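Local coordinates for protein tannase (Fusobacterium nucleatum subsp. nucleatum ATCC 25586, PDB 6YQ4) that detoxifies gallotannins, probably as an alpha/beta-hydrolase that cleaves their galloyl ester bonds, at residues A[52-57]-A[105-110]; A[200-204]-A[488-493]; A[307-312]-A[334-340]; A[427-431]-A[458-464]. All coordinates share one frame; numbering follows the deposited sequence.

Interaction 1 of 4, residues A[52-57]-A[105-110]; sequences YIPEEY and LSKGYV
Tyr57 meets Gly108 where a Schellman motif closes helix 100-106 just before strand 110-114, which runs antiparallel to strand 48-54 in the mixed central sheet. The Tyr57 hydroxyl donates to Gly108 O over 2.5 Å (OH to O); it lies in the carbonyl plane on a lone pair, with a C=O...OH angle of 124°. The same oxygen sits at the edge of the phenol ring, while Pro54 CB is 4.1 Å above the plane, over the outer part of one ring face. Tyr57 CG is anti to its own carbonyl carbon (chi1 -65°), which carries the ring across to the Gly108 carbonyl. Apart from this bond the contact is mostly apolar. Pro54 CD touches Leu105 CD2 at 3.6 Å and comes within 3.5 Å of Tyr109 O. Leu105 also reaches the strand, its CD1 being 4.0 Å from Tyr52 CB. Ile53 and Val110 run alongside each other in the same sense, their CG2 atoms 3.9 Å apart. With phi at 90° and no side chain, Gly108 turns the chain while leaving room for the hydroxyl, so a buried phenol and a carbonyl at the helix end satisfy each other amid hydrocarbon.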
loop_
_atom_site.group_PDB
_atom_site.type_symbol
_atom_site.label_atom_id
_atom_site.label_comp_id
_atom_site.label_asym_id
_atom_site.label_seq_id
_atom_site.Cartn_x
_atom_site.Cartn_y
_atom_site.Cartn_z
ATOM N N TYR A 52 3.519 14.198 16.714
ATOM C CA TYR A 52 3.267 13.913 18.119
ATOM C C TYR A 52 4.545 13.406 18.774
ATOM O O TYR A 52 5.191 12.482 18.261
ATOM C CB TYR A 52 2.158 12.884 18.264
ATOM C CG TYR A 52 0.898 13.288 17.553
ATOM C CD1 TYR A 52 0.100 14.315 18.048
ATOM C CD2 TYR A 52 0.510 12.663 16.373
ATOM C CE1 TYR A 52 -1.057 14.689 17.405
ATOM C CE2 TYR A 52 -0.645 13.031 15.727
ATOM C CZ TYR A 52 -1.427 14.040 16.251
ATOM O OH TYR A 52 -2.574 14.409 15.601
ATOM N N ILE A 53 4.913 14.010 19.897
ATOM C CA ILE A 53 6.139 13.625 20.588
ATOM C C ILE A 53 5.825 13.290 22.044
ATOM O O ILE A 53 5.150 14.082 22.727
ATOM C CB ILE A 53 7.186 14.741 20.495
ATOM C CG1 ILE A 53 7.329 15.200 19.045
ATOM C CG2 ILE A 53 8.525 14.293 21.115
ATOM C CD1 ILE A 53 8.504 16.136 18.839
ATOM N N PRO A 54 6.285 12.148 22.562
ATOM C CA PRO A 54 6.041 11.836 23.978
ATOM C C PRO A 54 6.565 12.921 24.914
ATOM O O PRO A 54 7.600 13.549 24.669
ATOM C CB PRO A 54 6.775 10.509 24.179
ATOM C CG PRO A 54 6.771 9.878 22.815
ATOM C CD PRO A 54 6.944 11.033 21.857
ATOM N N GLU A 55 5.811 13.145 25.997
ATOM C CA GLU A 55 6.149 14.191 26.954
ATOM C C GLU A 55 7.463 13.902 27.665
ATOM O O GLU A 55 8.165 14.836 28.073
ATOM C CB GLU A 55 4.990 14.356 27.951
ATOM C CG GLU A 55 5.176 15.405 29.064
ATOM C CD GLU A 55 5.318 16.839 28.566
ATOM O OE1 GLU A 55 5.125 17.089 27.362
ATOM O OE2 GLU A 55 5.626 17.729 29.388
ATOM N N GLU A 56 7.814 12.622 27.818
ATOM C CA GLU A 56 9.094 12.247 28.419
ATOM C C GLU A 56 10.273 12.924 27.733
ATOM O O GLU A 56 11.273 13.237 28.386
ATOM C CB GLU A 56 9.278 10.724 28.355
ATOM C CG GLU A 56 8.465 9.935 29.372
ATOM C CD GLU A 56 6.999 9.752 28.978
ATOM O OE1 GLU A 56 6.286 9.053 29.728
ATOM O OE2 GLU A 56 6.564 10.293 27.933
ATOM N N TYR A 57 10.180 13.149 26.422
ATOM C CA TYR A 57 11.291 13.642 25.616
ATOM C C TYR A 57 11.534 15.137 25.781
ATOM O O TYR A 57 12.441 15.682 25.131
ATOM C CB TYR A 57 11.038 13.290 24.153
ATOM C CG TYR A 57 11.043 11.790 23.903
ATOM C CD1 TYR A 57 11.507 10.904 24.873
ATOM C CD2 TYR A 57 10.589 11.264 22.705
ATOM C CE1 TYR A 57 11.505 9.542 24.654
ATOM C CE2 TYR A 57 10.596 9.903 22.472
ATOM C CZ TYR A 57 11.051 9.048 23.450
ATOM O OH TYR A 57 11.049 7.694 23.211
ATOM N N LEU A 105 3.153 6.003 20.224
ATOM C CA LEU A 105 3.530 6.886 21.323
ATOM C C LEU A 105 3.782 6.109 22.607
ATOM O O LEU A 105 4.699 6.441 23.366
ATOM C CB LEU A 105 2.455 7.945 21.552
ATOM C CG LEU A 105 2.454 9.133 20.584
ATOM C CD1 LEU A 105 1.187 9.940 20.807
ATOM C CD2 LEU A 105 3.706 10.001 20.750
ATOM N N SER A 106 2.981 5.078 22.872
ATOM C CA SER A 106 3.166 4.321 24.108
ATOM C C SER A 106 4.490 3.572 24.104
ATOM O O SER A 106 5.095 3.371 25.163
ATOM C CB SER A 106 2.019 3.329 24.310
ATOM O OG SER A 106 2.139 2.248 23.396
ATOM N N LYS A 107 4.946 3.150 22.927
ATOM C CA LYS A 107 6.225 2.474 22.760
ATOM C C LYS A 107 7.398 3.442 22.644
ATOM O O LYS A 107 8.532 2.995 22.444
ATOM C CB LYS A 107 6.173 1.565 21.522
ATOM C CG LYS A 107 5.385 0.279 21.742
ATOM C CD LYS A 107 6.047 -0.538 22.862
ATOM C CE LYS A 107 5.064 -1.464 23.551
ATOM N NZ LYS A 107 4.273 -2.189 22.534
ATOM N N GLY A 108 7.165 4.747 22.734
ATOM C CA GLY A 108 8.258 5.699 22.714
ATOM C C GLY A 108 8.673 6.224 21.354
ATOM O O GLY A 108 9.736 6.847 21.258
ATOM N N TYR A 109 7.882 5.991 20.305
ATOM C CA TYR A 109 8.163 6.564 18.989
ATOM C C TYR A 109 7.702 8.012 18.905
ATOM O O TYR A 109 6.693 8.400 19.498
ATOM C CB TYR A 109 7.470 5.767 17.877
ATOM C CG TYR A 109 7.980 4.369 17.749
ATOM C CD1 TYR A 109 7.566 3.377 18.625
ATOM C CD2 TYR A 109 8.901 4.040 16.779
ATOM C CE1 TYR A 109 8.061 2.089 18.533
ATOM C CE2 TYR A 109 9.402 2.746 16.680
ATOM C CZ TYR A 109 8.978 1.782 17.556
ATOM O OH TYR A 109 9.473 0.506 17.449
ATOM N N VAL A 110 8.445 8.812 18.155
ATOM C CA VAL A 110 7.902 10.061 17.643
ATOM C C VAL A 110 6.981 9.739 16.470
ATOM O O VAL A 110 7.259 8.851 15.655
ATOM C CB VAL A 110 9.032 11.027 17.243
ATOM C CG1 VAL A 110 8.497 12.126 16.327
ATOM C CG2 VAL A 110 9.662 11.643 18.472
#

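Interaction 2 of 4, residues A[200-204]-A[488-493]; sequences IFAVS and WIDNVV
Strand 202-204 and helix 488-493 run nearly antiparallel, 166° between their directions and 10.6 Å between axes at closest approach, with Ala202 and Val492 the nearest CA pair at 8.1 Å. That spacing leaves room for one layer of side chains, and Phe201, Ala202, Trp488 and Val492 supply most of the surface buried between the two segments. Phe201 and Val492 run antiparallel, flank to flank: ring atom CE2 of Phe201 rests 3.6 Å from Val492 CG1, and its CZ presents the ring edge to Val492 O, also at 3.6 Å and close to the ring plane. Val493 CG2 adds a looser touch, 4.2 Å from the same Phe201 CE2. The arrangement is the helix-on-sheet layer of an alpha/beta-hydrolase fold: strand 202-206 lies between strands 160-163 and 435-439, and the C-terminal helix packs along it. Val203 points to the other face, where it meets Ser172 of helix 167-177. Trp488 extends its indole toward the strand because CG stands opposite the backbone N (chi1 178°). The far corner of the six-membered ring does the touching, with CH2 4.0 Å from Ala202 CB and 3.5 Å from Val203 O, both approached obliquely. One turn along the helix, Val492 CG2 lies 3.4 Å above the indole plane toward the rim, backing the ring with a methyl group.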
loop_
_atom_site.group_PDB
_atom_site.type_symbol
_atom_site.label_atom_id
_atom_site.label_comp_id
_atom_site.label_asym_id
_atom_site.label_seq_id
_atom_site.Cartn_x
_atom_site.Cartn_y
_atom_site.Cartn_z
ATOM N N ILE A 200 13.873 6.366 3.312
ATOM C CA ILE A 200 13.353 6.030 4.633
ATOM C C ILE A 200 14.040 4.776 5.167
ATOM O O ILE A 200 14.763 4.082 4.459
ATOM C CB ILE A 200 11.818 5.865 4.655
ATOM C CG1 ILE A 200 11.361 4.757 3.726
ATOM C CG2 ILE A 200 11.140 7.150 4.257
ATOM C CD1 ILE A 200 9.978 4.329 4.007
ATOM N N PHE A 201 13.798 4.499 6.456
ATOM C CA PHE A 201 14.509 3.416 7.120
ATOM C C PHE A 201 13.832 2.062 6.916
ATOM O O PHE A 201 14.519 1.051 6.732
ATOM C CB PHE A 201 14.666 3.722 8.613
ATOM C CG PHE A 201 15.395 2.640 9.386
ATOM C CD1 PHE A 201 16.775 2.511 9.315
ATOM C CD2 PHE A 201 14.684 1.733 10.165
ATOM C CE1 PHE A 201 17.454 1.490 10.032
ATOM C CE2 PHE A 201 15.330 0.725 10.867
ATOM C CZ PHE A 201 16.734 0.605 10.803
ATOM N N ALA A 202 12.503 2.009 6.933
ATOM C CA ALA A 202 11.811 0.735 6.810
ATOM C C ALA A 202 10.390 0.985 6.328
ATOM O O ALA A 202 9.817 2.042 6.577
ATOM C CB ALA A 202 11.802 -0.029 8.139
ATOM N N VAL A 203 9.840 -0.000 5.626
ATOM C CA VAL A 203 8.514 0.063 5.036
ATOM C C VAL A 203 7.659 -0.989 5.715
ATOM O O VAL A 203 8.075 -2.148 5.834
ATOM C CB VAL A 203 8.552 -0.201 3.516
ATOM C CG1 VAL A 203 7.163 -0.391 2.980
ATOM C CG2 VAL A 203 9.231 0.904 2.793
ATOM N N SER A 204 6.470 -0.600 6.146
ATOM C CA SER A 204 5.413 -1.547 6.440
ATOM C C SER A 204 4.250 -1.246 5.509
ATOM O O SER A 204 3.865 -0.086 5.362
ATOM C CB SER A 204 4.966 -1.471 7.905
ATOM O OG SER A 204 3.638 -1.969 8.006
ATOM N N TRP A 488 8.192 -6.124 15.325
ATOM C CA TRP A 488 9.057 -6.076 14.149
ATOM C C TRP A 488 9.837 -4.769 14.080
ATOM O O TRP A 488 11.044 -4.772 13.808
ATOM C CB TRP A 488 8.221 -6.272 12.892
ATOM C CG TRP A 488 9.002 -6.204 11.622
ATOM C CD1 TRP A 488 9.762 -7.195 11.079
ATOM C CD2 TRP A 488 9.112 -5.087 10.737
ATOM N NE1 TRP A 488 10.334 -6.771 9.907
ATOM C CE2 TRP A 488 9.956 -5.477 9.675
ATOM C CE3 TRP A 488 8.582 -3.796 10.737
ATOM C CZ2 TRP A 488 10.288 -4.621 8.626
ATOM C CZ3 TRP A 488 8.894 -2.952 9.682
ATOM C CH2 TRP A 488 9.741 -3.370 8.644
ATOM N N ILE A 489 9.167 -3.634 14.331
ATOM C CA ILE A 489 9.842 -2.342 14.243
ATOM C C ILE A 489 10.920 -2.239 15.311
ATOM O O ILE A 489 12.053 -1.816 15.040
ATOM C CB ILE A 489 8.839 -1.178 14.368
ATOM C CG1 ILE A 489 7.810 -1.175 13.257
ATOM C CG2 ILE A 489 9.569 0.166 14.407
ATOM C CD1 ILE A 489 6.825 -0.049 13.390
ATOM N N ASP A 490 10.576 -2.589 16.553
ATOM C CA ASP A 490 11.575 -2.624 17.625
ATOM C C ASP A 490 12.784 -3.472 17.231
ATOM O O ASP A 490 13.936 -3.062 17.422
ATOM C CB ASP A 490 10.956 -3.160 18.924
ATOM C CG ASP A 490 10.283 -2.073 19.754
ATOM O OD1 ASP A 490 9.889 -1.033 19.181
ATOM O OD2 ASP A 490 10.147 -2.255 20.983
ATOM N N ASN A 491 12.536 -4.662 16.671
ATOM C CA ASN A 491 13.633 -5.547 16.298
ATOM C C ASN A 491 14.453 -4.964 15.163
ATOM O O ASN A 491 15.687 -4.971 15.205
ATOM C CB ASN A 491 13.107 -6.914 15.891
ATOM C CG ASN A 491 14.217 -7.852 15.519
ATOM O OD1 ASN A 491 15.015 -8.234 16.374
ATOM N ND2 ASN A 491 14.301 -8.217 14.241
ATOM N N VAL A 492 13.775 -4.442 14.145
ATOM C CA VAL A 492 14.437 -3.863 12.983
ATOM C C VAL A 492 15.250 -2.619 13.364
ATOM O O VAL A 492 16.337 -2.376 12.818
ATOM C CB VAL A 492 13.336 -3.603 11.940
ATOM C CG1 VAL A 492 13.695 -2.506 10.991
ATOM C CG2 VAL A 492 13.002 -4.913 11.215
ATOM N N VAL A 493 14.767 -1.844 14.339
ATOM C CA VAL A 493 15.475 -0.646 14.783
ATOM C C VAL A 493 16.724 -1.007 15.586
ATOM O O VAL A 493 17.665 -0.207 15.665
ATOM C CB VAL A 493 14.501 0.238 15.583
ATOM C CG1 VAL A 493 15.244 1.249 16.431
ATOM C CG2 VAL A 493 13.519 0.933 14.639
#

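Interaction 3 of 4, residues A[307-312]-A[334-340]; sequences IRNSAN and KVVAVNL
Asn312 lies obliquely across Val335 and pairs its amide with both polar atoms of that residue's backbone, fastening helix 298-316 to the small beta hairpin of strands 328-330 and 335-338. Val335 N donates to Asn312 OD1 at 2.8 Å, and Asn312 ND2 donates to Val335 O at 2.9 Å with an N-H...O angle of 166°. Each acceptor is met in its carbonyl plane on a lone pair, so the amide stands in for the edge of a partner strand; two bonds to one residue fix its rotation. Helix and strand directions differ by 144°, and their axes approach to 8.2 Å. The strand carries a classic beta bulge, with Val336 and Ala337 both facing Thr329. These two residues point off the helix in succession, which leaves Val335 and Val338, three positions apart, both turned toward it. Val335 CG2 reaches Ala311 CB at 4.2 Å. The Ile307 and Val338 side chains cross at about a right angle, CG2 of the isoleucine 4.0 Å from CG1 of the valine, while Val338 CG2 presses on Arg308 CA at 3.6 Å. Arg308 and Val335 pass alongside with opposed directions, the arginine's aliphatic stem lying over the strand, its CG 3.4 Å from Val335 O. A bend at chi3 (74°) then turns the guanidinium toward the side chain of the next residue, Asn309, where Arg308 NH2 donates to Asn309 OD1 at 3.3 Å, with the oxygen close to the guanidinium plane.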
loop_
_atom_site.group_PDB
_atom_site.type_symbol
_atom_site.label_atom_id
_atom_site.label_comp_id
_atom_site.label_asym_id
_atom_site.label_seq_id
_atom_site.Cartn_x
_atom_site.Cartn_y
_atom_site.Cartn_z
ATOM N N ILE A 307 0.351 -20.240 1.019
ATOM C CA ILE A 307 -0.932 -20.615 1.604
ATOM C C ILE A 307 -0.744 -21.773 2.578
ATOM O O ILE A 307 -1.274 -21.744 3.694
ATOM C CB ILE A 307 -1.961 -20.940 0.498
ATOM C CG1 ILE A 307 -2.231 -19.711 -0.376
ATOM C CG2 ILE A 307 -3.284 -21.424 1.092
ATOM C CD1 ILE A 307 -2.817 -18.542 0.384
ATOM N N ARG A 308 0.040 -22.794 2.191
ATOM C CA ARG A 308 0.324 -23.905 3.101
ATOM C C ARG A 308 0.873 -23.398 4.416
ATOM O O ARG A 308 0.443 -23.828 5.491
ATOM C CB ARG A 308 1.326 -24.877 2.473
ATOM C CG ARG A 308 1.703 -26.059 3.379
ATOM C CD ARG A 308 3.033 -26.740 2.976
ATOM N NE ARG A 308 4.191 -25.928 3.336
ATOM C CZ ARG A 308 5.420 -26.111 2.862
ATOM N NH1 ARG A 308 5.650 -27.089 1.997
ATOM N NH2 ARG A 308 6.416 -25.310 3.255
ATOM N N ASN A 309 1.816 -22.462 4.344
ATOM C CA ASN A 309 2.383 -21.893 5.554
ATOM C C ASN A 309 1.337 -21.123 6.341
ATOM O O ASN A 309 1.300 -21.210 7.575
ATOM C CB ASN A 309 3.560 -20.991 5.199
ATOM C CG ASN A 309 4.830 -21.769 4.913
ATOM O OD1 ASN A 309 4.886 -23.012 5.033
ATOM N ND2 ASN A 309 5.861 -21.041 4.527
ATOM N N SER A 310 0.480 -20.366 5.645
ATOM C CA SER A 310 -0.609 -19.664 6.319
ATOM C C SER A 310 -1.549 -20.633 7.042
ATOM O O SER A 310 -1.841 -20.453 8.229
ATOM C CB SER A 310 -1.393 -18.814 5.321
ATOM O OG SER A 310 -2.520 -18.215 5.961
ATOM N N ALA A 311 -2.061 -21.653 6.331
ATOM C CA ALA A 311 -2.987 -22.601 6.962
ATOM C C ALA A 311 -2.334 -23.385 8.105
ATOM O O ALA A 311 -3.013 -23.749 9.071
ATOM C CB ALA A 311 -3.553 -23.559 5.920
ATOM N N ASN A 312 -1.031 -23.657 8.031
ATOM C CA ASN A 312 -0.400 -24.382 9.135
ATOM C C ASN A 312 -0.225 -23.519 10.376
ATOM O O ASN A 312 -0.303 -24.032 11.500
ATOM C CB ASN A 312 0.935 -24.945 8.695
ATOM C CG ASN A 312 0.775 -26.248 8.006
ATOM O OD1 ASN A 312 -0.192 -26.978 8.273
ATOM N ND2 ASN A 312 1.690 -26.555 7.089
ATOM N N LYS A 334 -1.089 -31.792 9.696
ATOM C CA LYS A 334 -0.379 -30.677 9.086
ATOM C C LYS A 334 -0.727 -30.626 7.603
ATOM O O LYS A 334 -0.849 -31.665 6.947
ATOM C CB LYS A 334 1.143 -30.784 9.268
ATOM C CG LYS A 334 1.617 -30.650 10.708
ATOM C CD LYS A 334 2.813 -31.547 10.995
ATOM C CE LYS A 334 2.835 -32.025 12.440
ATOM N NZ LYS A 334 2.385 -33.451 12.565
ATOM N N VAL A 335 -0.923 -29.419 7.083
ATOM C CA VAL A 335 -1.070 -29.250 5.640
ATOM C C VAL A 335 0.296 -29.467 5.003
ATOM O O VAL A 335 1.256 -28.763 5.329
ATOM C CB VAL A 335 -1.637 -27.859 5.308
ATOM C CG1 VAL A 335 -1.651 -27.612 3.799
ATOM C CG2 VAL A 335 -3.024 -27.684 5.929
ATOM N N VAL A 336 0.402 -30.455 4.113
ATOM C CA VAL A 336 1.659 -30.711 3.410
ATOM C C VAL A 336 1.617 -30.322 1.939
ATOM O O VAL A 336 2.679 -30.275 1.300
ATOM C CB VAL A 336 2.114 -32.182 3.555
ATOM C CG1 VAL A 336 2.242 -32.572 5.037
ATOM C CG2 VAL A 336 1.164 -33.135 2.815
ATOM N N ALA A 337 0.451 -30.009 1.390
ATOM C CA ALA A 337 0.339 -29.604 -0.005
ATOM C C ALA A 337 -0.945 -28.805 -0.163
ATOM O O ALA A 337 -1.933 -29.068 0.529
ATOM C CB ALA A 337 0.338 -30.809 -0.961
ATOM N N VAL A 338 -0.914 -27.826 -1.071
ATOM C CA VAL A 338 -2.048 -26.938 -1.360
ATOM C C VAL A 338 -2.244 -26.889 -2.867
ATOM O O VAL A 338 -1.348 -26.446 -3.593
ATOM C CB VAL A 338 -1.829 -25.510 -0.826
ATOM C CG1 VAL A 338 -2.907 -24.564 -1.362
ATOM C CG2 VAL A 338 -1.826 -25.508 0.677
ATOM N N ASN A 339 -3.408 -27.319 -3.339
ATOM C CA ASN A 339 -3.721 -27.205 -4.765
ATOM C C ASN A 339 -4.228 -25.785 -5.007
ATOM O O ASN A 339 -5.410 -25.480 -4.812
ATOM C CB ASN A 339 -4.732 -28.263 -5.185
ATOM C CG ASN A 339 -5.007 -28.239 -6.678
ATOM O OD1 ASN A 339 -4.797 -27.214 -7.337
ATOM N ND2 ASN A 339 -5.480 -29.365 -7.225
ATOM N N LEU A 340 -3.317 -24.903 -5.448
ATOM C CA LEU A 340 -3.620 -23.472 -5.492
ATOM C C LEU A 340 -4.837 -23.165 -6.363
ATOM O O LEU A 340 -5.648 -22.298 -6.014
ATOM C CB LEU A 340 -2.415 -22.679 -5.988
ATOM C CG LEU A 340 -2.646 -21.168 -5.859
ATOM C CD1 LEU A 340 -2.492 -20.676 -4.394
ATOM C CD2 LEU A 340 -1.759 -20.376 -6.827
#

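Interaction 4 of 4, residues A[427-431]-A[458-464]; sequences IDSNT and KLKNSGK
Ser429 and Ser462 bring the two backbones together, CA to CA 4.3 Å, where a type I turn from Asp428 to Thr431 meets the end of helix 450-461. Ser429 CA approaches Ser462 O at 3.3 Å in a nearly straight CA-H...O contact (164° at the hydrogen). The helix ends in a Schellman motif with Gly463, at positive phi, as its C-prime residue, and the reversal sends the next side chain, Lys464, back over the turn. Bent at chi2 and chi3, that lysine brings its ammonium to two carbonyls of the turn. Lys464 NZ bonds Thr431 O at 2.8 Å, in the carbonyl plane on a lone pair, and Ser429 O at 2.6 Å, this time from 58° above the plane. The positive charge is thus shared between backbone dipoles, which probably steadies the turn. Inside the turn Thr431 OG1 accepts from Asp428 N at 2.9 Å.

Ile427 supplies the apolar half. Its side chain crosses that of Leu459 at about a right angle, Ile427 CD1 lying 3.7 Å from Leu459 CD2, while Ile427 CG2 meets Lys458 CG at 3.8 Å. Ser462 turns its hydroxyl back into the helix, OG donating to Lys458 O at 2.7 Å. Helix 450-461 is the crossover between the adjacent parallel strands 435-439 and 465-469, a beta-alpha-beta unit: Leu459 rests on Trp436, Ile438 and Val466, Lys464 also touches Trp436, and the turn lies in the loop leading into strand 435-439.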
loop_
_atom_site.group_PDB
_atom_site.type_symbol
_atom_site.label_atom_id
_atom_site.label_comp_id
_atom_site.label_asym_id
_atom_site.label_seq_id
_atom_site.Cartn_x
_atom_site.Cartn_y
_atom_site.Cartn_z
ATOM N N ILE A 427 13.300 -0.899 -7.465
ATOM C CA ILE A 427 13.927 -1.775 -6.490
ATOM C C ILE A 427 15.161 -2.400 -7.118
ATOM O O ILE A 427 15.072 -3.040 -8.167
ATOM C CB ILE A 427 12.944 -2.855 -6.024
ATOM C CG1 ILE A 427 11.790 -2.230 -5.234
ATOM C CG2 ILE A 427 13.672 -3.898 -5.181
ATOM C CD1 ILE A 427 10.623 -3.149 -5.042
ATOM N N ASP A 428 16.299 -2.241 -6.446
ATOM C CA ASP A 428 17.646 -2.569 -6.902
ATOM C C ASP A 428 18.396 -3.169 -5.732
ATOM O O ASP A 428 17.995 -3.012 -4.573
ATOM C CB ASP A 428 18.438 -1.316 -7.309
ATOM C CG ASP A 428 18.722 -1.261 -8.750
ATOM O OD1 ASP A 428 18.269 -2.180 -9.463
ATOM O OD2 ASP A 428 19.408 -0.299 -9.166
ATOM N N SER A 429 19.555 -3.764 -6.018
ATOM C CA SER A 429 20.429 -4.100 -4.909
ATOM C C SER A 429 20.899 -2.843 -4.186
ATOM O O SER A 429 21.277 -2.926 -3.019
ATOM C CB SER A 429 21.609 -4.975 -5.385
ATOM O OG SER A 429 22.639 -4.228 -5.999
ATOM N N ASN A 430 20.808 -1.669 -4.821
ATOM C CA ASN A 430 21.204 -0.408 -4.190
ATOM C C ASN A 430 20.083 0.305 -3.444
ATOM O O ASN A 430 20.361 1.311 -2.778
ATOM C CB ASN A 430 21.757 0.558 -5.225
ATOM C CG ASN A 430 22.969 0.016 -5.911
ATOM O OD1 ASN A 430 23.887 -0.476 -5.262
ATOM N ND2 ASN A 430 22.968 0.065 -7.242
ATOM N N THR A 431 18.836 -0.150 -3.563
ATOM C CA THR A 431 17.760 0.462 -2.803
ATOM C C THR A 431 18.191 0.581 -1.353
ATOM O O THR A 431 18.709 -0.378 -0.772
ATOM C CB THR A 431 16.478 -0.366 -2.939
ATOM O OG1 THR A 431 16.021 -0.281 -4.287
ATOM C CG2 THR A 431 15.384 0.163 -2.039
ATOM N N LYS A 458 11.082 -9.610 -5.396
ATOM C CA LYS A 458 11.986 -8.631 -5.975
ATOM C C LYS A 458 12.867 -8.015 -4.908
ATOM O O LYS A 458 14.076 -7.837 -5.114
ATOM C CB LYS A 458 11.166 -7.571 -6.712
ATOM C CG LYS A 458 11.976 -6.511 -7.382
ATOM C CD LYS A 458 12.787 -7.095 -8.509
ATOM C CE LYS A 458 13.694 -6.024 -9.092
ATOM N NZ LYS A 458 14.825 -6.597 -9.911
ATOM N N LEU A 459 12.305 -7.739 -3.734
ATOM C CA LEU A 459 13.122 -7.165 -2.664
ATOM C C LEU A 459 14.125 -8.183 -2.104
ATOM O O LEU A 459 15.280 -7.843 -1.823
ATOM C CB LEU A 459 12.224 -6.633 -1.555
ATOM C CG LEU A 459 11.299 -5.479 -1.884
ATOM C CD1 LEU A 459 10.074 -5.481 -0.969
ATOM C CD2 LEU A 459 12.061 -4.178 -1.748
ATOM N N LYS A 460 13.696 -9.427 -1.906
ATOM C CA LYS A 460 14.626 -10.459 -1.459
ATOM C C LYS A 460 15.746 -10.670 -2.467
ATOM O O LYS A 460 16.924 -10.806 -2.090
ATOM C CB LYS A 460 13.874 -11.769 -1.226
ATOM C CG LYS A 460 12.860 -11.692 -0.113
ATOM C CD LYS A 460 12.174 -13.017 0.065
ATOM C CE LYS A 460 12.979 -13.955 0.953
ATOM N NZ LYS A 460 12.217 -14.157 2.210
ATOM N N ASN A 461 15.397 -10.713 -3.759
ATOM C CA ASN A 461 16.403 -10.971 -4.785
ATOM C C ASN A 461 17.430 -9.851 -4.847
ATOM O O ASN A 461 18.536 -10.067 -5.361
ATOM C CB ASN A 461 15.732 -11.167 -6.144
ATOM C CG ASN A 461 14.973 -12.497 -6.251
ATOM O OD1 ASN A 461 14.274 -12.731 -7.223
ATOM N ND2 ASN A 461 15.131 -13.370 -5.258
ATOM N N SER A 462 17.076 -8.675 -4.323
ATOM C CA SER A 462 17.922 -7.495 -4.272
ATOM C C SER A 462 18.606 -7.305 -2.926
ATOM O O SER A 462 19.229 -6.261 -2.711
ATOM C CB SER A 462 17.126 -6.229 -4.615
ATOM O OG SER A 462 16.275 -6.422 -5.734
ATOM N N GLY A 463 18.534 -8.281 -2.026
ATOM C CA GLY A 463 19.351 -8.225 -0.837
ATOM C C GLY A 463 18.751 -7.499 0.344
ATOM O O GLY A 463 19.483 -7.190 1.297
ATOM N N LYS A 464 17.451 -7.234 0.329
ATOM C CA LYS A 464 16.787 -6.532 1.418
ATOM C C LYS A 464 16.139 -7.544 2.349
ATOM O O LYS A 464 15.825 -8.666 1.952
ATOM C CB LYS A 464 15.734 -5.548 0.887
ATOM C CG LYS A 464 16.157 -4.753 -0.352
ATOM C CD LYS A 464 17.343 -3.841 -0.054
ATOM C CE LYS A 464 18.222 -3.669 -1.300
ATOM N NZ LYS A 464 19.583 -2.998 -1.081
#

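How the interactions relate
Interactions 1, 2 and 4 are spread along the central sheet, while interaction 3 lies out on the hairpin, its centre 41 Å from that of interaction 1. Interactions 1 and 2, with centres 17 Å apart, touch directly: Tyr109 OH lies 2.4 Å from Asp490 OD1, a probable hydrogen bond, though so short a value should not be pressed. It joins the loop before strand 110-114 to the C-terminal helix. Interaction 4 is 16 Å from interaction 2 between centres and about 7 Å between nearest atoms. The magnesium is nearest interaction 1, about 7 Å from the Val110 side chain, against about 13 Å from Phe201. Val203 is close to, but not in contact with, a possible GxSxG nucleophile elbow.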